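Hydrazine synthase subunit alpha (Candidatus Kuenenia stuttgartiensis, PDB 5C2V) catalyses the condensation of hydroxylamine with ammonia to give hydrazine, the second half-reaction of the hydrazine synthase complex, and carries two c-type hemes. Local coordinates at residues Pro425-Thr430 / Leu548-Gly553; Gly252-Val257 / Gly281-Arg286; Gly158-Thr163 / Gly195-Arg200; Pro82-Asp87 / Tyr389-Pro394; Gly294-Val299 / Val316-Pro321. One frame throughout, in Å; residues are numbered along the deposited sequence.

Overall arrangement
From the N terminus the chain first opens contact 4 at residues 82-87, at the end of strand 76-84, which opens the second propeller blade, and closes it some 300 residues later at 389-394, once the strand that completes the first blade has been laid down. Contacts 3, 2 and 5 nest inside this long loop, in series and without crossing. Contact 3 packs a helix on the long strand 154-171 and touches contact 4 through Thr163 and Tyr85. Contact 2 joins the fourth blade to the fifth, and contact 5 pairs two strands within the fifth. Contact 1 follows outside the loop, tying residues 425-430 to the approach to the heme of the middle domain.

Contact 1 of 5, residues Pro425-Thr430 / Leu548-Gly553; sequences PHSWGT and LRPYHG
Trp428 and Thr430 receive the loop 548-553 through two backbone hydrogen bonds. Tyr551 N reaches Trp428 O at 2.8 Å, and Thr430 N returns one to His552 O at 2.9 Å. Between them Gly429 presents CA to His552 O. Leu548 covers the end of the pair: its CD1 rests against the carbonyl oxygen of Thr430, while at the other end Pro550 CG lies 4.0 Å from Ser427 CB. Thr430 OG1 sits beside Gly553 CA and is bonded to Trp580 NE1.

A type II turn from Arg549 to His552 shapes the loop, closed by His552 N to Arg549 O at 3.1 Å. The imidazole braces it further, since ND1 donates almost straight (177°) to Pro550 O, 3.0 Å away; the acceptor lies in the ring plane, while the donor stands above the carbonyl plane. Arg549, whose CB points away from 425-430, forms salt bridges with Asp524 and Asp219.

Beyond the turn, Gly553 pairs in parallel with Thr430, making 553-556 an edge strand of a mixed sheet whose other edge is 517-522. That strand ends on Cys556, the first cysteine of the CXXCH heme-attachment motif of the middle domain.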
# COMPACT_ATOMS: atom_id res chain seq x y z
N PRO D 425 -18.45 39.75 12.41
CA PRO D 425 -18.61 38.71 13.44
C PRO D 425 -17.33 37.91 13.64
O PRO D 425 -17.04 37.47 14.75
CB PRO D 425 -19.73 37.83 12.88
CG PRO D 425 -20.47 38.70 11.92
CD PRO D 425 -19.43 39.59 11.32
N HIS D 426 -16.57 37.72 12.56
CA HIS D 426 -15.33 36.95 12.61
C HIS D 426 -14.38 37.44 11.53
O HIS D 426 -14.81 37.99 10.52
CB HIS D 426 -15.63 35.46 12.44
CG HIS D 426 -14.54 34.56 12.93
ND1 HIS D 426 -13.37 34.35 12.23
CD2 HIS D 426 -14.44 33.80 14.05
CE1 HIS D 426 -12.60 33.52 12.90
NE2 HIS D 426 -13.23 33.17 14.01
N SER D 427 -13.08 37.24 11.75
CA SER D 427 -12.08 37.56 10.73
C SER D 427 -12.31 36.68 9.51
O SER D 427 -12.71 35.53 9.63
CB SER D 427 -10.67 37.36 11.28
OG SER D 427 -10.49 36.04 11.77
N TRP D 428 -12.06 37.23 8.32
CA TRP D 428 -12.31 36.48 7.10
C TRP D 428 -11.24 36.69 6.02
O TRP D 428 -10.42 37.61 6.11
CB TRP D 428 -13.69 36.83 6.54
CG TRP D 428 -13.90 38.29 6.25
CD1 TRP D 428 -14.19 39.27 7.15
CD2 TRP D 428 -13.87 38.92 4.96
NE1 TRP D 428 -14.32 40.48 6.50
CE2 TRP D 428 -14.13 40.28 5.16
CE3 TRP D 428 -13.64 38.45 3.66
CZ2 TRP D 428 -14.17 41.20 4.11
CZ3 TRP D 428 -13.68 39.36 2.62
CH2 TRP D 428 -13.94 40.72 2.85
N GLY D 429 -11.26 35.82 5.02
CA GLY D 429 -10.27 35.82 3.95
C GLY D 429 -10.84 35.17 2.71
O GLY D 429 -12.03 34.88 2.65
N THR D 430 -10.00 34.94 1.70
CA THR D 430 -10.50 34.40 0.43
C THR D 430 -9.66 33.25 -0.14
O THR D 430 -8.50 33.06 0.23
CB THR D 430 -10.58 35.49 -0.65
OG1 THR D 430 -9.30 36.12 -0.80
CG2 THR D 430 -11.62 36.55 -0.28
N LEU D 548 -6.64 30.15 6.44
CA LEU D 548 -6.35 31.48 5.91
C LEU D 548 -6.12 32.46 7.05
O LEU D 548 -6.85 32.47 8.04
CB LEU D 548 -7.50 31.97 5.03
CG LEU D 548 -7.80 31.20 3.74
CD1 LEU D 548 -9.10 31.70 3.12
CD2 LEU D 548 -6.65 31.34 2.76
N ARG D 549 -5.08 33.28 6.92
CA ARG D 549 -4.89 34.39 7.84
C ARG D 549 -5.91 35.48 7.48
O ARG D 549 -6.42 35.49 6.36
CB ARG D 549 -3.46 34.92 7.79
CG ARG D 549 -2.39 33.92 8.20
CD ARG D 549 -2.79 33.11 9.43
NE ARG D 549 -3.19 33.95 10.56
CZ ARG D 549 -2.35 34.43 11.47
NH1 ARG D 549 -1.06 34.15 11.40
NH2 ARG D 549 -2.81 35.18 12.46
N PRO D 550 -6.23 36.37 8.44
CA PRO D 550 -7.18 37.46 8.17
C PRO D 550 -6.82 38.28 6.93
O PRO D 550 -5.65 38.60 6.73
CB PRO D 550 -7.08 38.32 9.43
CG PRO D 550 -6.72 37.35 10.50
CD PRO D 550 -5.82 36.34 9.85
N TYR D 551 -7.83 38.57 6.10
CA TYR D 551 -7.69 39.40 4.90
C TYR D 551 -6.84 38.74 3.81
O TYR D 551 -6.83 39.19 2.66
CB TYR D 551 -7.11 40.77 5.27
CG TYR D 551 -6.82 41.66 4.08
CD1 TYR D 551 -7.85 42.27 3.38
CD2 TYR D 551 -5.51 41.88 3.66
CE1 TYR D 551 -7.58 43.08 2.29
CE2 TYR D 551 -5.24 42.69 2.57
CZ TYR D 551 -6.28 43.28 1.89
OH TYR D 551 -6.01 44.09 0.80
N HIS D 552 -6.16 37.66 4.15
CA HIS D 552 -5.36 36.93 3.19
C HIS D 552 -6.24 36.20 2.18
O HIS D 552 -7.43 36.01 2.41
CB HIS D 552 -4.44 35.93 3.88
CG HIS D 552 -3.19 36.54 4.43
ND1 HIS D 552 -3.20 37.52 5.40
CD2 HIS D 552 -1.88 36.31 4.14
CE1 HIS D 552 -1.96 37.87 5.69
NE2 HIS D 552 -1.14 37.15 4.94
N GLY D 553 -5.63 35.81 1.07
CA GLY D 553 -6.33 35.00 0.10
C GLY D 553 -5.35 34.09 -0.60
O GLY D 553 -4.17 34.42 -0.71

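Contact 2 of 5, residues Gly252-Val257 / Gly281-Arg286; sequences GGEGRV and GGTSGR
Val257 and the turn before Arg286 make a contact between neighbouring propeller blades, with one water bridging the backbones, where strand 256-262 of the fourth blade begins beside strand 285-291, the innermost of the fifth. The water accepts from Val257 N at 2.6 Å and is placed to donate to Gly282 O at 3.1 Å and Ser284 O at 2.6 Å, although other acceptors compete for its protons.

Direct contact centres on Val257. Its CG1, anti to the backbone N (chi1 177°), lies 3.5 Å from Arg286 O. The extended Arg286 chain passes Val257 O with CG and CD, and its NE makes a weak hydrogen bond to that oxygen at 3.1 Å, bent to 124°. The oxygen lies at the edge of the guanidinium, near its plane, while NH2 is held by Ile280 O. Arg256 CG comes to 3.4 Å from Gly282 O, and the exposed Glu254 brings its carboxylate oxygen OE1 toward the methyl group CG2 of Thr283.

The turn that offers these carbonyls is stiffened from within: Gly281 O takes both the backbone N of Ser284 and its OG, the latter at 2.8 Å. Gly282, with positive phi, occupies the second position of this type II' turn.

Between the two segments the chain runs through Cys276, and the side chain of Arg256 comes within about 5 Å of heme c. The contact thus belongs to a blade-to-blade junction beside the zinc ion, held by Cys276 and His560, and the neighbouring heme.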
# COMPACT_ATOMS: atom_id res chain seq x y z
N GLY D 252 -4.83 5.35 3.74
CA GLY D 252 -5.07 4.05 4.33
C GLY D 252 -5.61 4.14 5.74
O GLY D 252 -5.52 3.18 6.52
N GLY D 253 -6.18 5.29 6.08
CA GLY D 253 -6.77 5.50 7.39
C GLY D 253 -5.77 5.87 8.47
O GLY D 253 -6.16 6.26 9.57
N GLU D 254 -4.48 5.73 8.17
CA GLU D 254 -3.44 6.05 9.15
C GLU D 254 -2.77 7.42 8.97
O GLU D 254 -1.97 7.82 9.81
CB GLU D 254 -2.37 4.96 9.12
CG GLU D 254 -2.87 3.60 9.59
CD GLU D 254 -1.87 2.49 9.36
OE1 GLU D 254 -1.14 2.55 8.35
OE2 GLU D 254 -1.82 1.55 10.18
N GLY D 255 -3.11 8.13 7.90
CA GLY D 255 -2.52 9.44 7.65
C GLY D 255 -1.01 9.38 7.41
O GLY D 255 -0.43 8.30 7.32
N ARG D 256 -0.38 10.55 7.30
CA ARG D 256 1.07 10.62 7.11
C ARG D 256 1.69 11.84 7.78
O ARG D 256 1.03 12.86 7.97
CB ARG D 256 1.43 10.62 5.62
CG ARG D 256 1.47 9.25 4.97
CD ARG D 256 1.97 9.32 3.53
NE ARG D 256 0.89 9.62 2.59
CZ ARG D 256 0.24 8.69 1.89
NH1 ARG D 256 0.55 7.41 2.03
NH2 ARG D 256 -0.73 9.05 1.06
N VAL D 257 2.97 11.75 8.13
CA VAL D 257 3.70 12.90 8.67
C VAL D 257 4.65 13.45 7.62
O VAL D 257 5.64 12.82 7.25
CB VAL D 257 4.50 12.53 9.94
CG1 VAL D 257 5.30 13.73 10.42
CG2 VAL D 257 3.56 12.04 11.03
N GLY D 281 8.67 6.17 2.29
CA GLY D 281 8.58 6.25 3.74
C GLY D 281 7.25 5.88 4.36
O GLY D 281 7.20 5.55 5.54
N GLY D 282 6.17 5.91 3.58
CA GLY D 282 4.88 5.45 4.07
C GLY D 282 4.40 6.13 5.34
O GLY D 282 4.24 7.34 5.39
N THR D 283 4.16 5.32 6.37
CA THR D 283 3.65 5.81 7.65
C THR D 283 4.76 6.20 8.62
O THR D 283 4.48 6.54 9.77
CB THR D 283 2.75 4.76 8.34
OG1 THR D 283 3.48 3.53 8.48
CG2 THR D 283 1.50 4.51 7.52
N SER D 284 6.01 6.14 8.16
CA SER D 284 7.14 6.52 9.00
C SER D 284 7.02 7.96 9.48
O SER D 284 6.52 8.83 8.75
CB SER D 284 8.46 6.35 8.25
OG SER D 284 8.67 5.00 7.86
N GLY D 285 7.45 8.22 10.71
CA GLY D 285 7.45 9.57 11.23
C GLY D 285 8.61 10.36 10.66
O GLY D 285 9.70 9.83 10.48
N ARG D 286 8.38 11.63 10.34
CA ARG D 286 9.46 12.49 9.87
C ARG D 286 9.60 13.69 10.79
O ARG D 286 8.72 14.55 10.83
CB ARG D 286 9.21 12.93 8.43
CG ARG D 286 8.79 11.80 7.50
CD ARG D 286 8.54 12.29 6.09
NE ARG D 286 7.66 11.38 5.35
CZ ARG D 286 8.08 10.41 4.55
NH1 ARG D 286 9.37 10.21 4.37
NH2 ARG D 286 7.20 9.64 3.93
O HOH W 1 4.31 9.59 7.55

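Contact 3 of 5, residues Gly158-Thr163 / Gly195-Arg200; sequences GMVEKT and GKIIQR
Val160 faces Lys196 where strand 158-162 passes over the first turn of helix 196-200. The axes of the two short segments approach to 8.6 Å and run 117° apart, and no hydrogen bond crosses between them. Gly195 occupies the N-cap position, and its carbonyl accepts from Gln199 N in the opening helical turn.

Val160 carries the interface. Its CG2 meets Lys196 CB at 3.7 Å and, more loosely, Ile197 CG1, whereas CG1 touches Arg200 CD at 3.8 Å. Ile197 sends CD1 onward to Thr163 OG1, 3.6 Å away, the two side chains crossing at about a right angle; that hydroxyl is bonded to Thr192. On the other flank Arg200, with CG anti to the backbone N (chi1 156°), stretches out until its NH2 lies 4.0 Å from Lys162 CD.

Two like charges thus run close, and outside partners probably offset them. Lys162 NZ forms a salt bridge with Glu22 of the gamma subunit and Arg200 NH1 one with Glu28 of the same subunit, in addition to backbone oxygens of Glu137 and Arg142. This short helix, following strand 186-191, packs on the long strand 154-171 of the N-terminal propeller domain, beside a surface that the gamma subunit contacts.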
# COMPACT_ATOMS: atom_id res chain seq x y z
N GLY D 158 8.90 56.73 17.04
CA GLY D 158 9.93 56.24 17.94
C GLY D 158 10.46 54.85 17.64
O GLY D 158 10.11 54.25 16.63
N MET D 159 11.32 54.33 18.52
CA MET D 159 12.14 53.18 18.16
C MET D 159 11.80 51.90 18.91
O MET D 159 10.97 51.88 19.82
CB MET D 159 13.61 53.51 18.40
CG MET D 159 14.03 54.90 17.94
SD MET D 159 13.97 55.09 16.15
CE MET D 159 15.33 54.04 15.67
N VAL D 160 12.47 50.82 18.51
CA VAL D 160 12.38 49.54 19.20
C VAL D 160 13.68 48.76 18.98
O VAL D 160 14.25 48.81 17.89
CB VAL D 160 11.16 48.72 18.72
CG1 VAL D 160 11.13 48.63 17.20
CG2 VAL D 160 11.14 47.33 19.35
N GLU D 161 14.14 48.05 20.00
CA GLU D 161 15.32 47.20 19.85
C GLU D 161 15.07 46.13 18.80
O GLU D 161 14.05 45.46 18.83
CB GLU D 161 15.69 46.55 21.19
CG GLU D 161 16.83 47.24 21.93
CD GLU D 161 18.18 47.01 21.27
OE1 GLU D 161 18.42 45.89 20.77
OE2 GLU D 161 18.99 47.96 21.24
N LYS D 162 16.01 45.98 17.87
CA LYS D 162 15.85 44.94 16.87
C LYS D 162 16.52 43.67 17.37
O LYS D 162 17.75 43.58 17.43
CB LYS D 162 16.45 45.37 15.52
CG LYS D 162 15.91 46.68 14.99
CD LYS D 162 16.59 47.05 13.68
CE LYS D 162 18.08 47.26 13.88
NZ LYS D 162 18.84 47.17 12.61
N THR D 163 15.69 42.70 17.72
CA THR D 163 16.16 41.43 18.26
C THR D 163 15.69 40.33 17.34
O THR D 163 16.50 39.62 16.73
CB THR D 163 15.63 41.19 19.69
OG1 THR D 163 14.22 41.45 19.72
CG2 THR D 163 16.32 42.12 20.67
N GLY D 195 5.18 43.36 21.13
CA GLY D 195 4.36 43.75 20.00
C GLY D 195 4.98 44.90 19.24
O GLY D 195 4.46 45.33 18.21
N LYS D 196 6.10 45.42 19.73
CA LYS D 196 6.64 46.62 19.10
C LYS D 196 7.41 46.30 17.82
O LYS D 196 7.61 47.17 16.99
CB LYS D 196 7.52 47.38 20.10
CG LYS D 196 6.72 48.23 21.08
CD LYS D 196 6.47 47.47 22.37
CE LYS D 196 5.55 48.22 23.32
NZ LYS D 196 5.43 47.50 24.62
N ILE D 197 7.84 45.05 17.66
CA ILE D 197 8.53 44.65 16.43
C ILE D 197 7.52 44.48 15.29
O ILE D 197 7.77 44.89 14.16
CB ILE D 197 9.33 43.35 16.62
CG1 ILE D 197 10.53 43.62 17.52
CG2 ILE D 197 9.78 42.78 15.28
CD1 ILE D 197 11.53 42.49 17.59
N ILE D 198 6.37 43.89 15.62
CA ILE D 198 5.25 43.82 14.69
C ILE D 198 4.76 45.23 14.37
O ILE D 198 4.37 45.52 13.24
CB ILE D 198 4.10 42.96 15.27
CG1 ILE D 198 4.55 41.51 15.43
CG2 ILE D 198 2.87 43.03 14.38
CD1 ILE D 198 4.92 40.85 14.12
N GLN D 199 4.82 46.10 15.37
CA GLN D 199 4.43 47.50 15.18
C GLN D 199 5.45 48.21 14.29
O GLN D 199 5.11 49.16 13.58
CB GLN D 199 4.30 48.21 16.52
CG GLN D 199 3.63 49.57 16.44
CD GLN D 199 3.41 50.20 17.79
OE1 GLN D 199 3.96 49.76 18.80
NE2 GLN D 199 2.59 51.25 17.83
N ARG D 200 6.69 47.75 14.34
CA ARG D 200 7.74 48.31 13.50
C ARG D 200 7.50 47.89 12.06
O ARG D 200 7.55 48.72 11.15
CB ARG D 200 9.12 47.85 13.98
CG ARG D 200 10.20 47.87 12.90
CD ARG D 200 11.60 47.85 13.51
NE ARG D 200 12.64 47.56 12.52
CZ ARG D 200 13.10 48.44 11.64
NH1 ARG D 200 12.63 49.68 11.61
NH2 ARG D 200 14.05 48.08 10.78

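Contact 4 of 5, residues Pro82-Asp87 / Tyr389-Pro394; sequences PCTYWD and YVKYKP
Trp86 and Lys393 meet because chi1 of Trp86 (-49°) sets CG beside its own backbone N, anti to the carbonyl carbon, and chi2 (106°) sets the turn of the ring, one face of which the Lys393 chain crosses, extended beyond CG. Lys393 CE stands 3.6 Å from the centroid of the five-membered ring, 21° off the normal, a CH-pi contact. CG covers the ring near CD2 and CE3. NZ continues to an off-centre cation-pi position 4.3 Å from the same centroid and ends on Ile136 O. Pro394 CD approaches Trp86 CH2 obliquely at 3.6 Å, and Lys391 O lies at the indole edge, near its plane.

The backbone fixes this pairing through Lys391 N, which donates to Trp86 O at 2.8 Å; Val390 CA adds a CA-H...O contact to the same oxygen. Lys391 itself, extended beyond CG, crosses Thr84 at about a right angle, and NZ makes a weak hydrogen bond to OG1 at 3.0 Å while Tyr341 OH serves as a further partner. Leu233 also packs on Trp86, and Arg20 of the gamma subunit binds Lys393 O.

Strand 381-387, just before this loop, pairs with 31-37. The contact thus joins the chain's exit from that strand to the end of strand 76-84, beside the closure of a blade by strands from both ends of the propeller sequence, the "Velcro" of beta-propellers.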
# COMPACT_ATOMS: atom_id res chain seq x y z
N PRO D 82 17.35 23.16 22.92
CA PRO D 82 18.23 24.33 22.79
C PRO D 82 18.22 24.92 21.38
O PRO D 82 18.25 24.17 20.41
CB PRO D 82 19.62 23.77 23.12
CG PRO D 82 19.39 22.38 23.66
CD PRO D 82 18.13 21.91 23.03
N CYS D 83 18.17 26.25 21.28
CA CYS D 83 18.38 26.92 20.00
C CYS D 83 19.22 28.18 20.20
O CYS D 83 18.82 29.08 20.93
CB CYS D 83 17.05 27.28 19.34
SG CYS D 83 17.20 27.89 17.64
N THR D 84 20.38 28.24 19.54
CA THR D 84 21.30 29.36 19.74
C THR D 84 20.87 30.61 18.97
O THR D 84 20.24 30.52 17.92
CB THR D 84 22.74 28.99 19.32
OG1 THR D 84 22.80 28.80 17.90
CG2 THR D 84 23.20 27.72 20.02
N TYR D 85 21.22 31.77 19.51
CA TYR D 85 20.95 33.04 18.85
C TYR D 85 21.93 33.23 17.70
O TYR D 85 22.79 32.38 17.46
CB TYR D 85 21.04 34.20 19.85
CG TYR D 85 20.36 35.48 19.41
CD1 TYR D 85 18.98 35.54 19.24
CD2 TYR D 85 21.10 36.64 19.18
CE1 TYR D 85 18.36 36.71 18.84
CE2 TYR D 85 20.48 37.81 18.79
CZ TYR D 85 19.11 37.84 18.62
OH TYR D 85 18.50 39.01 18.23
N TRP D 86 21.81 34.35 16.99
CA TRP D 86 22.61 34.59 15.80
C TRP D 86 24.10 34.77 16.13
O TRP D 86 24.96 34.26 15.42
CB TRP D 86 22.09 35.82 15.06
CG TRP D 86 20.61 35.80 14.85
CD1 TRP D 86 19.67 36.54 15.51
CD2 TRP D 86 19.89 34.98 13.92
NE1 TRP D 86 18.41 36.24 15.05
CE2 TRP D 86 18.52 35.28 14.07
CE3 TRP D 86 20.26 34.02 12.97
CZ2 TRP D 86 17.53 34.67 13.31
CZ3 TRP D 86 19.28 33.41 12.21
CH2 TRP D 86 17.93 33.74 12.39
N ASP D 87 24.39 35.50 17.20
CA ASP D 87 25.78 35.76 17.59
C ASP D 87 26.40 34.61 18.37
O ASP D 87 27.62 34.47 18.41
CB ASP D 87 25.86 37.05 18.41
CG ASP D 87 25.04 36.98 19.68
OD1 ASP D 87 24.11 36.14 19.75
OD2 ASP D 87 25.32 37.76 20.61
N TYR D 389 28.10 29.05 17.39
CA TYR D 389 28.74 29.71 16.27
C TYR D 389 27.83 30.81 15.75
O TYR D 389 26.64 30.84 16.06
CB TYR D 389 29.07 28.72 15.14
CG TYR D 389 27.87 28.14 14.42
CD1 TYR D 389 27.21 27.03 14.92
CD2 TYR D 389 27.41 28.69 13.24
CE1 TYR D 389 26.11 26.49 14.27
CE2 TYR D 389 26.32 28.16 12.57
CZ TYR D 389 25.67 27.06 13.09
OH TYR D 389 24.59 26.53 12.43
N VAL D 390 28.39 31.72 14.96
CA VAL D 390 27.61 32.82 14.42
C VAL D 390 26.80 32.36 13.21
O VAL D 390 27.36 31.89 12.21
CB VAL D 390 28.50 34.00 14.02
CG1 VAL D 390 27.66 35.14 13.46
CG2 VAL D 390 29.32 34.48 15.21
N LYS D 391 25.48 32.49 13.31
CA LYS D 391 24.59 32.06 12.24
C LYS D 391 24.18 33.22 11.35
O LYS D 391 23.80 34.29 11.84
CB LYS D 391 23.34 31.40 12.82
CG LYS D 391 23.60 30.09 13.53
CD LYS D 391 22.33 29.54 14.13
CE LYS D 391 22.58 28.22 14.82
NZ LYS D 391 21.35 27.69 15.46
N TYR D 392 24.25 33.01 10.04
CA TYR D 392 23.78 34.01 9.09
C TYR D 392 22.26 34.11 9.19
O TYR D 392 21.59 33.13 9.50
CB TYR D 392 24.21 33.65 7.67
CG TYR D 392 24.08 34.80 6.69
CD1 TYR D 392 25.01 35.83 6.68
CD2 TYR D 392 23.03 34.86 5.79
CE1 TYR D 392 24.89 36.89 5.80
CE2 TYR D 392 22.91 35.91 4.90
CZ TYR D 392 23.84 36.92 4.91
OH TYR D 392 23.73 37.97 4.02
N LYS D 393 21.73 35.30 8.92
CA LYS D 393 20.30 35.52 9.04
C LYS D 393 19.58 35.34 7.71
O LYS D 393 19.99 35.92 6.70
CB LYS D 393 20.02 36.92 9.60
CG LYS D 393 20.40 37.08 11.06
CD LYS D 393 20.24 38.52 11.51
CE LYS D 393 20.70 38.71 12.94
NZ LYS D 393 20.05 39.89 13.59
N PRO D 394 18.52 34.53 7.70
CA PRO D 394 17.68 34.35 6.51
C PRO D 394 16.83 35.58 6.23
O PRO D 394 16.61 36.40 7.12
CB PRO D 394 16.79 33.15 6.88
CG PRO D 394 17.46 32.51 8.06
CD PRO D 394 18.12 33.63 8.79

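Contact 5 of 5, residues Gly294-Val299 / Val316-Pro321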
# COMPACT_ATOMS: atom_id res chain seq x y z
N GLY D 294 26.25 22.82 2.39
CA GLY D 294 27.05 22.50 1.22
C GLY D 294 26.32 21.95 0.01
O GLY D 294 26.36 22.55 -1.07
N ASP D 295 25.64 20.82 0.17
CA ASP D 295 24.90 20.21 -0.93
C ASP D 295 23.41 20.53 -0.88
O ASP D 295 22.64 20.06 -1.72
CB ASP D 295 25.12 18.70 -0.96
CG ASP D 295 25.15 18.08 0.42
OD1 ASP D 295 24.49 18.62 1.34
OD2 ASP D 295 25.83 17.05 0.59
N ARG D 296 23.01 21.32 0.12
CA ARG D 296 21.61 21.72 0.30
C ARG D 296 20.67 20.52 0.38
O ARG D 296 19.80 20.34 -0.48
CB ARG D 296 21.17 22.65 -0.83
CG ARG D 296 21.48 24.12 -0.58
CD ARG D 296 21.27 24.94 -1.84
NE ARG D 296 20.95 26.33 -1.53
CZ ARG D 296 19.73 26.85 -1.64
NH1 ARG D 296 18.72 26.10 -2.06
NH2 ARG D 296 19.52 28.13 -1.35
N LYS D 297 20.83 19.71 1.42
CA LYS D 297 19.99 18.55 1.62
C LYS D 297 19.14 18.69 2.87
O LYS D 297 19.65 19.07 3.93
CB LYS D 297 20.83 17.27 1.71
CG LYS D 297 21.58 16.91 0.44
CD LYS D 297 22.39 15.64 0.63
CE LYS D 297 23.12 15.25 -0.64
NZ LYS D 297 23.93 14.01 -0.45
N ILE D 298 17.86 18.38 2.76
CA ILE D 298 17.01 18.29 3.93
C ILE D 298 17.30 16.95 4.59
O ILE D 298 17.07 15.90 4.00
CB ILE D 298 15.51 18.39 3.59
CG1 ILE D 298 15.21 19.68 2.83
CG2 ILE D 298 14.67 18.31 4.86
CD1 ILE D 298 13.77 19.80 2.39
N VAL D 299 17.81 17.01 5.81
CA VAL D 299 18.16 15.81 6.56
C VAL D 299 17.23 15.69 7.76
O VAL D 299 17.13 16.62 8.56
CB VAL D 299 19.63 15.85 7.04
CG1 VAL D 299 19.91 14.66 7.96
CG2 VAL D 299 20.58 15.85 5.86
N VAL D 316 16.52 14.33 1.57
CA VAL D 316 16.05 14.69 0.24
C VAL D 316 16.48 16.12 -0.08
O VAL D 316 16.34 17.01 0.75
CB VAL D 316 14.51 14.57 0.10
CG1 VAL D 316 14.08 13.12 0.02
CG2 VAL D 316 13.81 15.28 1.26
N SER D 317 17.01 16.33 -1.29
CA SER D 317 17.53 17.64 -1.67
C SER D 317 16.47 18.73 -1.54
O SER D 317 15.33 18.56 -1.97
CB SER D 317 18.05 17.61 -3.11
OG SER D 317 16.99 17.69 -4.04
N TRP D 318 16.85 19.85 -0.93
CA TRP D 318 15.94 20.96 -0.73
C TRP D 318 15.53 21.59 -2.05
O TRP D 318 14.38 22.00 -2.23
CB TRP D 318 16.56 22.02 0.18
CG TRP D 318 15.95 23.38 0.00
CD1 TRP D 318 16.46 24.42 -0.71
CD2 TRP D 318 14.69 23.82 0.52
NE1 TRP D 318 15.61 25.50 -0.65
CE2 TRP D 318 14.51 25.16 0.09
CE3 TRP D 318 13.70 23.23 1.31
CZ2 TRP D 318 13.38 25.90 0.43
CZ3 TRP D 318 12.58 23.98 1.64
CH2 TRP D 318 12.43 25.30 1.20
N ASP D 319 16.48 21.67 -2.98
CA ASP D 319 16.23 22.29 -4.28
C ASP D 319 15.20 21.50 -5.09
O ASP D 319 14.30 22.07 -5.69
CB ASP D 319 17.54 22.41 -5.07
CG ASP D 319 18.54 23.32 -4.39
OD1 ASP D 319 18.11 24.24 -3.66
OD2 ASP D 319 19.76 23.12 -4.59
N ALA D 320 15.35 20.18 -5.09
CA ALA D 320 14.41 19.31 -5.79
C ALA D 320 13.98 18.14 -4.91
O ALA D 320 14.50 17.03 -5.04
CB ALA D 320 15.02 18.80 -7.09
N PRO D 321 13.02 18.39 -4.01
CA PRO D 321 12.54 17.36 -3.07
C PRO D 321 11.64 16.33 -3.74
O PRO D 321 10.42 16.41 -3.65
CB PRO D 321 11.76 18.17 -2.03
CG PRO D 321 11.29 19.37 -2.77
CD PRO D 321 12.36 19.69 -3.77
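Arg296 reaches Trp318 and Asp319 from a left-handed backbone conformation (phi 55°) immediately before its strand begins. Its chain, extended from CG to NE, carries NH1 to Asp319 OD1 in a salt bridge whose hydrogen-bond geometry is weak; the modelled length of 2.5 Å is doubtful. The carboxylate oxygen lies at the guanidinium edge, and the two planes are only 26° apart. NH1 also comes to the edge of the Trp318 indole, near CD1, with the guanidinium turned 53° from the ring plane, so no face-on stack forms. Ile298 CD1 touches the same indole at its edge, 3.6 Å from CE3.

The hairpin backbone aligns these groups. Ile298 and Val316 form a hydrogen-bonded antiparallel pair, with both N-to-O distances 2.9 Å, and Lys297 opposite Ser317 is the next, non-hydrogen-bonded pair. Trp318 N then donates to Arg296 O at 3.0 Å. Ser317 OG accepts from Ala320 N at 3.2 Å in an ST motif that starts the turn away from the strand.

Asn250 of the beta subunit binds Trp318 O, and Asp248 of that subunit packs on Asp319. If the ion pair is as modelled, Arg296 would probably help Asp319 stay ionised beside this second acid.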